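Local coordinates for uncharacterized protein (Enterococcus faecalis, PDB 3L1W) that is functionally uncharacterised but belongs to the endonuclease/exonuclease/phosphatase family and may act as a 3'-5' RNA exonuclease, at residues C40-R45 / V128-L133. Sequence-based numbering, arbitrary orientation.
Sequences CIQEVR and VINVHL
The imidazole of His132 takes an ordered water at its edge, in the ring plane, 2.9 Å from ND1, and the same water weakly accepts the backbone N-H of Glu43. The Glu43 carboxylate plane runs nearly parallel to the ring, 13° apart, but offset from it, and its OE2 approaches CE1 of His132 to 3.4 Å; Gln42 CB comes obliquely against the ring near ND1. That carboxylate is hydrogen-bonded within its own chain, OE1 to the backbone N of Val10 and OE2 to ND2 of Asn7; its nearby charge would probably polarise the imidazole. The amides of Gln42 and Asn130 stand almost perpendicular, 85° apart, and a virtually straight bond of 3.0 Å runs from Gln42 NE2 to Asn130 OD1, in the donor's amide plane but above the acceptor's carbonyl plane.

Strands 38-44 and 126-132 belong to the two facing sheets of the DNase I-like sandwich, and here segments 40-44 and 128-132 cross at -24°, bridged by side chains across the interface. Asn130, its CG anti to the backbone N, reaches over so that ND2 donates to Ile41 O at 3.0 Å, from above the peptide plane. The bend at chi2 of Gln42 brings NE2 back to OD1, while Thr5 OG1 also bonds this nitrogen. Farther along, the interface turns apolar: Cys40 SG packs on Val128 CG1 at 3.6 Å.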
loop_
_atom_site.group_PDB
_atom_site.type_symbol
_atom_site.label_atom_id
_atom_site.label_comp_id
_atom_site.label_asym_id
_atom_site.label_seq_id
_atom_site.Cartn_x
_atom_site.Cartn_y
_atom_site.Cartn_z
ATOM N N CYS A 40 6.859 -14.892 0.434
ATOM C CA CYS A 40 6.923 -16.126 -0.345
ATOM C C CYS A 40 6.527 -15.810 -1.780
ATOM O O CYS A 40 5.548 -15.106 -2.021
ATOM C CB CYS A 40 5.984 -17.186 0.236
ATOM S SG CYS A 40 6.594 -17.907 1.785
ATOM N N ILE A 41 7.301 -16.330 -2.728
ATOM C CA ILE A 41 7.080 -16.085 -4.142
ATOM C C ILE A 41 6.823 -17.408 -4.837
ATOM O O ILE A 41 7.547 -18.377 -4.600
ATOM C CB ILE A 41 8.342 -15.465 -4.781
ATOM C CG1 ILE A 41 8.621 -14.076 -4.197
ATOM C CG2 ILE A 41 8.195 -15.356 -6.312
ATOM C CD1 ILE A 41 7.547 -13.043 -4.555
ATOM N N GLN A 42 5.802 -17.461 -5.693
ATOM C CA GLN A 42 5.592 -18.628 -6.549
ATOM C C GLN A 42 5.774 -18.283 -8.027
ATOM O O GLN A 42 5.607 -17.128 -8.428
ATOM C CB GLN A 42 4.203 -19.249 -6.348
ATOM C CG GLN A 42 3.881 -19.641 -4.911
ATOM C CD GLN A 42 3.474 -18.431 -4.090
ATOM O OE1 GLN A 42 2.748 -17.562 -4.574
ATOM N NE2 GLN A 42 3.930 -18.373 -2.846
ATOM N N GLU A 43 6.109 -19.305 -8.811
ATOM C CA GLU A 43 6.179 -19.252 -10.281
ATOM C C GLU A 43 7.339 -18.419 -10.818
ATOM O O GLU A 43 7.137 -17.471 -11.570
ATOM C CB GLU A 43 4.850 -18.793 -10.890
ATOM C CG GLU A 43 3.694 -19.744 -10.591
ATOM C CD GLU A 43 2.512 -19.587 -11.536
ATOM O OE1 GLU A 43 2.693 -19.057 -12.646
ATOM O OE2 GLU A 43 1.395 -20.028 -11.179
ATOM N N VAL A 44 8.555 -18.777 -10.427
ATOM C CA VAL A 44 9.731 -18.087 -10.935
ATOM C C VAL A 44 10.717 -19.053 -11.589
ATOM O O VAL A 44 11.289 -19.929 -10.933
ATOM C CB VAL A 44 10.427 -17.248 -9.835
ATOM C CG1 VAL A 44 9.583 -16.020 -9.519
ATOM C CG2 VAL A 44 10.674 -18.082 -8.564
ATOM N N ARG A 45 10.896 -18.885 -12.891
ATOM C CA ARG A 45 11.955 -19.570 -13.610
ATOM C C ARG A 45 13.280 -18.892 -13.262
ATOM O O ARG A 45 13.291 -17.836 -12.615
ATOM C CB ARG A 45 11.662 -19.534 -15.110
ATOM C CG ARG A 45 10.427 -20.364 -15.480
ATOM C CD ARG A 45 10.157 -20.384 -16.984
ATOM N NE ARG A 45 11.338 -20.804 -17.724
ATOM C CZ ARG A 45 11.814 -22.048 -17.732
ATOM N NH1 ARG A 45 12.903 -22.337 -18.433
ATOM N NH2 ARG A 45 11.205 -23.003 -17.041
ATOM N N VAL A 128 8.678 -20.918 8.086
ATOM C CA VAL A 128 7.921 -20.445 6.916
ATOM C C VAL A 128 7.887 -21.547 5.858
ATOM O O VAL A 128 8.927 -22.105 5.512
ATOM C CB VAL A 128 8.563 -19.199 6.307
ATOM C CG1 VAL A 128 7.826 -18.786 5.023
ATOM C CG2 VAL A 128 8.578 -18.053 7.315
ATOM N N ILE A 129 6.695 -21.866 5.351
ATOM C CA ILE A 129 6.543 -22.886 4.315
ATOM C C ILE A 129 5.873 -22.247 3.105
ATOM O O ILE A 129 4.759 -21.756 3.205
ATOM C CB ILE A 129 5.658 -24.062 4.789
ATOM C CG1 ILE A 129 6.190 -24.661 6.102
ATOM C CG2 ILE A 129 5.571 -25.129 3.705
ATOM C CD1 ILE A 129 5.233 -25.673 6.752
ATOM N N ASN A 130 6.570 -22.255 1.973
ATOM C CA ASN A 130 6.077 -21.680 0.722
ATOM C C ASN A 130 5.313 -22.752 -0.042
ATOM O O ASN A 130 5.897 -23.748 -0.471
ATOM C CB ASN A 130 7.254 -21.170 -0.112
ATOM C CG ASN A 130 6.814 -20.375 -1.331
ATOM O OD1 ASN A 130 5.684 -20.505 -1.792
ATOM N ND2 ASN A 130 7.719 -19.557 -1.862
ATOM N N VAL A 131 4.006 -22.536 -0.189
ATOM C CA VAL A 131 3.084 -23.484 -0.801
ATOM C C VAL A 131 2.783 -23.168 -2.272
ATOM O O VAL A 131 2.429 -22.042 -2.601
ATOM C CB VAL A 131 1.730 -23.429 -0.045
ATOM C CG1 VAL A 131 0.694 -24.302 -0.727
ATOM C CG2 VAL A 131 1.922 -23.852 1.424
ATOM N N HIS A 132 2.903 -24.161 -3.154
ATOM C CA HIS A 132 2.269 -24.054 -4.466
ATOM C C HIS A 132 1.753 -25.412 -4.889
ATOM O O HIS A 132 2.506 -26.246 -5.390
ATOM C CB HIS A 132 3.214 -23.494 -5.534
ATOM C CG HIS A 132 2.508 -23.097 -6.793
ATOM N ND1 HIS A 132 3.173 -22.716 -7.940
ATOM C CD2 HIS A 132 1.186 -23.013 -7.079
ATOM C CE1 HIS A 132 2.292 -22.427 -8.882
ATOM N NE2 HIS A 132 1.078 -22.596 -8.385
ATOM N N LEU A 133 0.462 -25.635 -4.684
ATOM C CA LEU A 133 -0.101 -26.966 -4.913
ATOM C C LEU A 133 -0.505 -27.126 -6.362
ATOM O O LEU A 133 -0.669 -26.141 -7.071
ATOM C CB LEU A 133 -1.298 -27.223 -3.992
ATOM C CG LEU A 133 -1.018 -27.057 -2.497
ATOM C CD1 LEU A 133 -2.257 -27.348 -1.673
ATOM C CD2 LEU A 133 0.135 -27.957 -2.069
HETATM O O HOH W 1 5.838 -22.315 -8.889
#